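Side-chain contacts in melanin biosynthesis protein TyrA, putative (Shewanella oneidensis, PDB 2IIZ), which binds heme b and probably acts as a dye-decolorizing (DyP-type) peroxidase, using the heme iron to reduce peroxide while oxidising other substrates: residues 78-81 with 82-85; 107-111 with 112-116; 260-264 with 265-269. All coordinates share one frame; numbering follows the deposited sequence.

Contact 1. Residues 78-81 with 82-85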
loop_
_atom_site.group_PDB
_atom_site.type_symbol
_atom_site.label_atom_id
_atom_site.label_comp_id
_atom_site.label_asym_id
_atom_site.label_seq_id
_atom_site.Cartn_x
_atom_site.Cartn_y
_atom_site.Cartn_z
ATOM N N SER A 78 -7.423 36.816 7.044
ATOM C CA SER A 78 -6.729 37.015 5.778
ATOM C C SER A 78 -6.859 35.766 4.894
ATOM O O SER A 78 -7.106 34.680 5.402
ATOM C CB SER A 78 -5.247 37.304 6.034
ATOM O OG SER A 78 -4.546 36.109 6.397
ATOM N N ARG A 79 -6.682 35.941 3.583
ATOM C CA ARG A 79 -6.938 34.896 2.586
ATOM C C ARG A 79 -6.092 35.052 1.335
ATOM O O ARG A 79 -5.858 36.184 0.889
ATOM C CB ARG A 79 -8.368 34.989 2.101
ATOM C CG ARG A 79 -9.361 34.206 2.880
ATOM C CD ARG A 79 -10.731 34.480 2.315
ATOM N NE ARG A 79 -10.856 33.981 0.950
ATOM C CZ ARG A 79 -11.213 32.746 0.620
ATOM N NH1 ARG A 79 -11.494 31.839 1.547
ATOM N NH2 ARG A 79 -11.290 32.413 -0.655
ATOM N N PRO A 80 -5.645 33.922 0.756
ATOM C CA PRO A 80 -5.066 33.933 -0.580
ATOM C C PRO A 80 -6.041 34.571 -1.568
ATOM O O PRO A 80 -7.240 34.284 -1.530
ATOM C CB PRO A 80 -4.874 32.441 -0.914
ATOM C CG PRO A 80 -4.884 31.728 0.380
ATOM C CD PRO A 80 -5.671 32.572 1.347
ATOM N N GLU A 81 -5.513 35.431 -2.435
ATOM C CA GLU A 81 -6.310 36.258 -3.336
ATOM C C GLU A 81 -7.345 35.453 -4.132
ATOM O O GLU A 81 -8.515 35.830 -4.209
ATOM C CB GLU A 81 -5.374 37.005 -4.300
ATOM C CG GLU A 81 -6.086 37.991 -5.230
ATOM C CD GLU A 81 -5.158 38.662 -6.238
ATOM O OE1 GLU A 81 -4.153 38.042 -6.672
ATOM O OE2 GLU A 81 -5.450 39.828 -6.595
HETATM N N MSE A 82 -6.906 34.343 -4.715
HETATM C CA MSE A 82 -7.712 33.624 -5.705
HETATM C C MSE A 82 -8.363 32.338 -5.205
HETATM O O MSE A 82 -8.948 31.600 -5.994
HETATM C CB MSE A 82 -6.846 33.321 -6.925
HETATM C CG MSE A 82 -6.233 34.576 -7.525
HETATM SE SE MSE A 82 -5.384 34.217 -9.206
HETATM C CE MSE A 82 -7.012 33.925 -10.275
ATOM N N LEU A 83 -8.278 32.070 -3.906
ATOM C CA LEU A 83 -8.706 30.775 -3.366
ATOM C C LEU A 83 -10.216 30.526 -3.476
ATOM O O LEU A 83 -11.030 31.368 -3.096
ATOM C CB LEU A 83 -8.268 30.637 -1.902
ATOM C CG LEU A 83 -8.575 29.300 -1.219
ATOM C CD1 LEU A 83 -7.891 28.166 -1.943
ATOM C CD2 LEU A 83 -8.169 29.327 0.243
ATOM N N LYS A 84 -10.571 29.355 -4.001
ATOM C CA LYS A 84 -11.961 28.978 -4.199
ATOM C C LYS A 84 -12.131 27.454 -4.310
ATOM O O LYS A 84 -11.136 26.715 -4.477
ATOM C CB LYS A 84 -12.529 29.685 -5.442
ATOM C CG LYS A 84 -11.878 29.323 -6.782
ATOM C CD LYS A 84 -12.369 30.296 -7.875
ATOM C CE LYS A 84 -11.812 29.940 -9.251
ATOM N N PRO A 85 -13.398 26.985 -4.219
ATOM C CA PRO A 85 -13.661 25.545 -4.229
ATOM C C PRO A 85 -13.286 24.866 -5.549
ATOM O O PRO A 85 -12.972 25.538 -6.529
ATOM C CB PRO A 85 -15.163 25.452 -3.964
ATOM C CG PRO A 85 -15.577 26.834 -3.447
ATOM C CD PRO A 85 -14.643 27.776 -4.095
#

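Contact 2. Residues 107-111 with 112-116. With EDO (1,2-ethanediol), chain E; EDO (1,2-ethanediol), chain D.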
loop_
_atom_site.group_PDB
_atom_site.type_symbol
_atom_site.label_atom_id
_atom_site.label_comp_id
_atom_site.label_asym_id
_atom_site.label_seq_id
_atom_site.Cartn_x
_atom_site.Cartn_y
_atom_site.Cartn_z
ATOM N N LEU A 107 2.571 13.318 1.739
ATOM C CA LEU A 107 3.861 12.808 2.213
ATOM C C LEU A 107 4.564 11.965 1.174
ATOM O O LEU A 107 3.935 11.146 0.493
ATOM C CB LEU A 107 3.687 11.975 3.487
ATOM C CG LEU A 107 2.887 12.625 4.609
ATOM C CD1 LEU A 107 2.729 11.660 5.787
ATOM C CD2 LEU A 107 3.523 13.930 5.064
ATOM N N ARG A 108 5.878 12.152 1.065
ATOM C CA ARG A 108 6.655 11.439 0.038
ATOM C C ARG A 108 8.024 10.957 0.480
ATOM O O ARG A 108 8.650 11.566 1.341
ATOM C CB ARG A 108 6.758 12.302 -1.219
ATOM C CG ARG A 108 5.777 11.830 -2.253
ATOM C CD ARG A 108 5.437 12.842 -3.241
ATOM N NE ARG A 108 6.556 13.185 -4.090
ATOM C CZ ARG A 108 6.448 13.807 -5.260
ATOM N NH1 ARG A 108 5.263 14.149 -5.753
ATOM N NH2 ARG A 108 7.540 14.082 -5.940
ATOM N N CYS A 109 8.474 9.849 -0.122
ATOM C CA CYS A 109 9.756 9.232 0.231
ATOM C C CYS A 109 10.063 8.062 -0.703
ATOM O O CYS A 109 9.146 7.442 -1.273
ATOM C CB CYS A 109 9.696 8.704 1.674
ATOM S SG CYS A 109 11.280 8.264 2.424
ATOM N N ASP A 110 11.346 7.760 -0.851
ATOM C CA ASP A 110 11.802 6.555 -1.553
ATOM C C ASP A 110 11.741 5.288 -0.671
ATOM O O ASP A 110 12.058 4.183 -1.125
ATOM C CB ASP A 110 13.211 6.795 -2.088
ATOM C CG ASP A 110 13.240 7.930 -3.103
ATOM O OD1 ASP A 110 12.166 8.274 -3.648
ATOM O OD2 ASP A 110 14.320 8.486 -3.363
ATOM N N ARG A 111 11.326 5.463 0.581
ATOM C CA ARG A 111 11.138 4.357 1.514
ATOM C C ARG A 111 9.724 4.443 2.028
ATOM O O ARG A 111 9.254 5.508 2.432
ATOM C CB ARG A 111 12.109 4.444 2.695
ATOM C CG ARG A 111 13.538 4.121 2.331
ATOM C CD ARG A 111 14.464 4.093 3.520
ATOM N NE ARG A 111 14.033 3.132 4.543
ATOM C CZ ARG A 111 14.796 2.752 5.570
ATOM N NH1 ARG A 111 16.022 3.237 5.716
ATOM N NH2 ARG A 111 14.342 1.876 6.458
ATOM N N TYR A 112 9.059 3.303 2.016
ATOM C CA TYR A 112 7.652 3.184 2.389
ATOM C C TYR A 112 7.519 3.024 3.872
ATOM O O TYR A 112 6.555 3.472 4.451
ATOM C CB TYR A 112 7.111 1.949 1.692
ATOM C CG TYR A 112 5.665 1.549 1.877
ATOM C CD1 TYR A 112 5.250 0.855 3.018
ATOM C CD2 TYR A 112 4.712 1.827 0.888
ATOM C CE1 TYR A 112 3.920 0.464 3.178
ATOM C CE2 TYR A 112 3.366 1.439 1.033
ATOM C CZ TYR A 112 2.972 0.756 2.181
ATOM O OH TYR A 112 1.646 0.358 2.358
ATOM N N ASP A 113 8.497 2.375 4.486
ATOM C CA ASP A 113 8.426 2.129 5.909
ATOM C C ASP A 113 8.479 3.455 6.669
ATOM O O ASP A 113 7.802 3.641 7.685
ATOM C CB ASP A 113 9.477 1.084 6.379
ATOM C CG ASP A 113 10.947 1.423 6.011
ATOM O OD1 ASP A 113 11.257 2.469 5.368
ATOM O OD2 ASP A 113 11.822 0.586 6.402
ATOM N N ILE A 114 9.276 4.381 6.159
ATOM C CA ILE A 114 9.419 5.670 6.784
ATOM C C ILE A 114 8.153 6.504 6.672
ATOM O O ILE A 114 7.835 7.260 7.576
ATOM C CB ILE A 114 10.616 6.412 6.178
ATOM C CG1 ILE A 114 11.898 5.810 6.742
ATOM C CG2 ILE A 114 10.547 7.892 6.460
ATOM C CD1 ILE A 114 13.128 6.289 6.034
ATOM N N LEU A 115 7.429 6.371 5.565
ATOM C CA LEU A 115 6.134 7.072 5.412
ATOM C C LEU A 115 5.061 6.489 6.341
ATOM O O LEU A 115 4.218 7.210 6.884
ATOM C CB LEU A 115 5.650 6.974 3.975
ATOM C CG LEU A 115 6.476 7.687 2.911
ATOM C CD1 LEU A 115 6.036 7.255 1.508
ATOM C CD2 LEU A 115 6.358 9.191 3.039
ATOM N N HIS A 116 5.093 5.173 6.522
ATOM C CA HIS A 116 4.160 4.540 7.430
ATOM C C HIS A 116 4.392 5.136 8.801
ATOM O O HIS A 116 3.454 5.545 9.462
ATOM C CB HIS A 116 4.359 3.041 7.456
ATOM C CG HIS A 116 3.288 2.308 8.196
ATOM N ND1 HIS A 116 2.129 1.875 7.590
ATOM C CD2 HIS A 116 3.203 1.930 9.494
ATOM C CE1 HIS A 116 1.376 1.262 8.485
ATOM N NE2 HIS A 116 2.005 1.281 9.646
HETATM C C1 EDO E . 11.120 0.315 2.315
HETATM O O1 EDO E . 9.983 -0.019 3.135
HETATM C C2 EDO E . 10.656 0.422 0.857
HETATM O O2 EDO E . 11.587 1.126 0.011
HETATM C C1 EDO D . 14.229 7.718 -6.827
HETATM O O1 EDO D . 14.346 8.747 -7.804
HETATM C C2 EDO D . 15.523 6.914 -6.779
HETATM O O2 EDO D . 15.589 6.161 -5.559
#

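Contact 3. Residues 260-264 with 265-269. With HEM (protoporphyrin IX containing Fe), chain C.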
loop_
_atom_site.group_PDB
_atom_site.type_symbol
_atom_site.label_atom_id
_atom_site.label_comp_id
_atom_site.label_asym_id
_atom_site.label_seq_id
_atom_site.Cartn_x
_atom_site.Cartn_y
_atom_site.Cartn_z
ATOM N N SER A 260 -2.314 18.851 -8.950
ATOM C CA SER A 260 -1.786 20.059 -9.578
ATOM C C SER A 260 -1.314 21.064 -8.529
ATOM O O SER A 260 -1.958 21.238 -7.501
ATOM C CB SER A 260 -2.841 20.718 -10.438
ATOM O OG SER A 260 -2.421 22.014 -10.872
ATOM N N THR A 261 -0.186 21.723 -8.807
ATOM C CA THR A 261 0.379 22.748 -7.932
ATOM C C THR A 261 0.710 23.954 -8.788
ATOM O O THR A 261 1.321 23.811 -9.840
ATOM C CB THR A 261 1.656 22.266 -7.235
ATOM O OG1 THR A 261 2.727 22.161 -8.186
ATOM C CG2 THR A 261 1.446 20.908 -6.563
ATOM N N CYS A 262 0.308 25.142 -8.344
ATOM C CA CYS A 262 0.380 26.325 -9.191
ATOM C C CYS A 262 0.239 27.615 -8.387
ATOM O O CYS A 262 -0.401 27.640 -7.340
ATOM C CB CYS A 262 -0.739 26.235 -10.229
ATOM S SG CYS A 262 -0.628 27.408 -11.609
ATOM N N ARG A 263 0.835 28.695 -8.874
ATOM C CA ARG A 263 0.731 29.975 -8.190
ATOM C C ARG A 263 -0.636 30.623 -8.413
ATOM O O ARG A 263 -0.991 31.566 -7.703
ATOM C CB ARG A 263 1.825 30.928 -8.652
ATOM C CG ARG A 263 1.499 31.722 -9.893
ATOM C CD ARG A 263 2.767 32.165 -10.567
ATOM N NE ARG A 263 3.480 33.171 -9.792
ATOM C CZ ARG A 263 4.643 33.705 -10.151
ATOM N NH1 ARG A 263 5.240 33.330 -11.283
ATOM N NH2 ARG A 263 5.214 34.619 -9.379
ATOM N N THR A 264 -1.386 30.124 -9.400
ATOM C CA THR A 264 -2.757 30.585 -9.655
ATOM C C THR A 264 -3.667 29.380 -9.890
ATOM O O THR A 264 -3.249 28.408 -10.528
ATOM C CB THR A 264 -2.829 31.577 -10.845
ATOM O OG1 THR A 264 -4.192 31.848 -11.146
ATOM C CG2 THR A 264 -2.161 31.029 -12.096
ATOM N N PRO A 265 -4.907 29.430 -9.369
ATOM C CA PRO A 265 -5.820 28.281 -9.525
ATOM C C PRO A 265 -6.535 28.155 -10.890
ATOM O O PRO A 265 -7.143 27.121 -11.162
ATOM C CB PRO A 265 -6.857 28.513 -8.416
ATOM C CG PRO A 265 -6.908 30.020 -8.248
ATOM C CD PRO A 265 -5.532 30.537 -8.611
ATOM N N ASP A 266 -6.484 29.168 -11.744
ATOM C CA ASP A 266 -7.256 29.066 -12.992
ATOM C C ASP A 266 -6.515 28.269 -14.084
ATOM O O ASP A 266 -7.122 27.834 -15.066
ATOM C CB ASP A 266 -7.804 30.424 -13.477
ATOM C CG ASP A 266 -6.798 31.525 -13.406
ATOM O OD1 ASP A 266 -5.611 31.187 -13.234
ATOM O OD2 ASP A 266 -7.188 32.719 -13.523
ATOM N N HIS A 267 -5.215 28.063 -13.911
ATOM C CA HIS A 267 -4.463 27.226 -14.846
ATOM C C HIS A 267 -5.024 25.806 -14.927
ATOM O O HIS A 267 -5.407 25.353 -16.004
ATOM C CB HIS A 267 -2.989 27.204 -14.475
ATOM C CG HIS A 267 -2.272 28.459 -14.837
ATOM N ND1 HIS A 267 -0.899 28.547 -14.866
ATOM C CD2 HIS A 267 -2.741 29.682 -15.195
ATOM C CE1 HIS A 267 -0.550 29.772 -15.221
ATOM N NE2 HIS A 267 -1.648 30.482 -15.425
ATOM N N PHE A 268 -5.079 25.110 -13.792
ATOM C CA PHE A 268 -5.720 23.779 -13.735
ATOM C C PHE A 268 -7.151 23.827 -14.297
ATOM O O PHE A 268 -7.559 22.932 -15.017
ATOM C CB PHE A 268 -5.742 23.266 -12.301
ATOM C CG PHE A 268 -6.724 22.131 -12.056
ATOM C CD1 PHE A 268 -6.370 20.821 -12.312
ATOM C CD2 PHE A 268 -7.999 22.385 -11.557
ATOM C CE1 PHE A 268 -7.272 19.782 -12.083
ATOM C CE2 PHE A 268 -8.896 21.349 -11.329
ATOM C CZ PHE A 268 -8.527 20.052 -11.592
ATOM N N GLU A 269 -7.903 24.875 -13.969
ATOM C CA GLU A 269 -9.315 24.954 -14.369
ATOM C C GLU A 269 -9.472 25.041 -15.879
ATOM O O GLU A 269 -10.204 24.256 -16.496
ATOM C CB GLU A 269 -10.024 26.142 -13.712
ATOM C CG GLU A 269 -11.537 26.068 -13.856
ATOM C CD GLU A 269 -12.263 27.304 -13.320
ATOM O OE1 GLU A 269 -11.908 27.792 -12.227
ATOM O OE2 GLU A 269 -13.200 27.784 -14.003
HETATM C CHA HEM C . 0.660 15.518 -19.944
HETATM C CHB HEM C . -1.359 11.498 -18.222
HETATM C CHC HEM C . -4.765 14.056 -16.046
HETATM C CHD HEM C . -2.474 18.087 -17.274
HETATM C C1A HEM C . 0.389 14.199 -19.694
HETATM C C2A HEM C . 1.117 13.076 -20.246
HETATM C C3A HEM C . 0.540 11.964 -19.754
HETATM C C4A HEM C . -0.542 12.360 -18.893
HETATM C CMA HEM C . 0.928 10.503 -20.032
HETATM C CAA HEM C . 2.322 13.176 -21.212
HETATM C CBA HEM C . 3.665 13.222 -20.455
HETATM C CGA HEM C . 3.919 14.596 -19.875
HETATM O O1A HEM C . 3.812 14.773 -18.625
HETATM O O2A HEM C . 4.237 15.535 -20.655
HETATM C C1B HEM C . -2.459 11.849 -17.503
HETATM C C2B HEM C . -3.363 10.913 -16.870
HETATM C C3B HEM C . -4.315 11.631 -16.262
HETATM C C4B HEM C . -4.023 13.023 -16.500
HETATM C CMB HEM C . -3.182 9.378 -16.938
HETATM C CAB HEM C . -5.526 11.165 -15.440
HETATM C CBB HEM C . -6.170 10.047 -15.747
HETATM C C1C HEM C . -4.442 15.366 -16.218
HETATM C C2C HEM C . -5.246 16.463 -15.749
HETATM C C3C HEM C . -4.617 17.592 -16.087
HETATM C C4C HEM C . -3.395 17.217 -16.773
HETATM C CMC HEM C . -6.578 16.267 -15.008
HETATM C CAC HEM C . -5.045 19.049 -15.829
HETATM C CBC HEM C . -6.181 19.412 -15.218
HETATM C C1D HEM C . -1.412 17.777 -18.078
HETATM C C2D HEM C . -0.466 18.739 -18.579
HETATM C C3D HEM C . 0.514 17.937 -19.415
HETATM C C4D HEM C . 0.053 16.576 -19.329
HETATM C CMD HEM C . -0.466 20.261 -18.320
HETATM C CAD HEM C . 1.736 18.443 -20.199
HETATM C CBD HEM C . 1.305 18.648 -21.642
HETATM C CGD HEM C . 2.327 19.421 -22.443
HETATM O O1D HEM C . 3.029 18.782 -23.286
HETATM O O2D HEM C . 2.428 20.658 -22.234
HETATM N NA HEM C . -0.621 13.734 -18.870
HETATM N NB HEM C . -2.885 13.136 -17.258
HETATM N NC HEM C . -3.311 15.843 -16.838
HETATM N ND HEM C . -1.078 16.517 -18.536
HETATM FE FE HEM C . -2.090 14.778 -18.044
HETATM O O HOH W 1 -3.837 25.973 -11.165
#

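Contact 1. Residues 78-81 with 82-85
M82, modelled as selenomethionine, sits next to E81 at the second of the two corner positions of a turn, and the two side chains leave the turn together. They touch loosely along their stems, E81 CG to M82 CG 4.1 Å. The E81 chain is extended beyond CG, whereas M82 CG lies beside its own backbone N and the chain then bends (chi3 71°), carrying the selenium away from E81 toward helix 266-276. The turn itself is a type I beta turn from P80 to L83, in the loop that leads from helix 71-74 to strand 89-91. L83 N closes it with a weak but straight bond to P80 O, at 3.4 Å and 171°. The side chain of L83 is buried and lies alongside the P80 ring, L83 CB 4.0 Å from P80 CB, and its CD2 branch reaches P80 CG at 4.1 Å. W71 and Y180 also touch both side chains. At the edge of the R79 guanidinium, near its plane, lies L83 O, 2.7 Å from R79 NH2, yet the angle is too poor for a hydrogen bond, and the firm partner of R79 is D72, in a salt bridge through NH1. R79 NH2 also rests against L83 CB at 3.7 Å. At K84 the chain has left the turn, and K84 O accepts a hydrogen bond from S298 OG.

Contact 2. Residues 107-111 with 112-116
R111 and D113, only two residues apart, form a salt bridge across the bend between a strand and the helix that follows. R111 NE bonds to the syn lone pair of D113 OD1 at 3.0 Å, and R111 NH2 points at D113 OD2 at 2.8 Å, though the position of OD2 is less certain. The two flat groups are turned 35° against each other, so the fit is not coplanar. D113 can reach back because its CG stands between the backbone N and the carbonyl carbon (chi1 55°). I114 comes over one face of the guanidinium, its CD1 off toward the rim and 3.6 Å from R111 NE. The setting is the strand-to-helix turn of the ferredoxin-like fold of DyP peroxidases: helix 112-125 runs back over strand 103-109, the two short segments at 153°. Under the turn the packing is apolar. L115 CG meets C109 CB at 3.6 Å, and L115 CD2 rests on the strand backbone, 3.5 Å from R108 C, and also reaches L107 CB. Outside, an ethanediol, probably from the crystallisation liquor, weakly joins D110 O to D113 N. The second subunit packs here too: its M142 lies against R111 and I114.

Contact 3. Residues 260-264 with 265-269
T264 grips the start of the following helix with both branches of its side chain, while S260 and F268 meet only loosely further down. T264 CG2 stands over one face of the H267 imidazole, 3.5 Å from the ring centroid, in a CH-pi contact. C262 SG approaches the same ring obliquely, 3.5 Å from H267 ND1, which bonds to E240 O. With T264 OG1 anti to the backbone N (chi1 173°), the hydroxyl turns to D266 and donates a short bond of 2.6 Å to D266 OD1, arriving from above the carboxylate plane. T264, D266 and H267 are partly exposed, so this close-fitting end is also the one nearer solvent. The segments form a strand-to-helix connection, strand 254-262 passing into helix 266-276 in the C-terminal half of the DyP fold, where the heme lies. A water bridges the turn, taking a bond from F268 N and donating one of 2.6 Å to T264 O. Toward the heme the side chains meet less closely, S260 OG staying 3.8 Å from F268 CB. The F268 ring belongs to the heme pocket, stacked with H182, and F268 CD1 comes within 3.2 Å of the vinyl carbon CBC of the heme.

How the contacts relate
The contacts follow one another along the chain, contacts 1 and 2 in the N-terminal half of the DyP fold, contact 3 in the C-terminal half. Contacts 2 and 3 are alike in build, each a turn from a strand of the same antiparallel sheet into a helix, but they lie on opposite sides of the chain's centre, about 27 Å between centres: contact 2 faces the second subunit, contact 3 the heme. Contact 1, on a loop, lies about 31 Å from contact 2 between centres but touches contact 3, where M82 SE packs 3.3 Å from T264 OG1. Loop 78-85 therefore rests on the turn into helix 266-276, which carries F268 of the heme pocket.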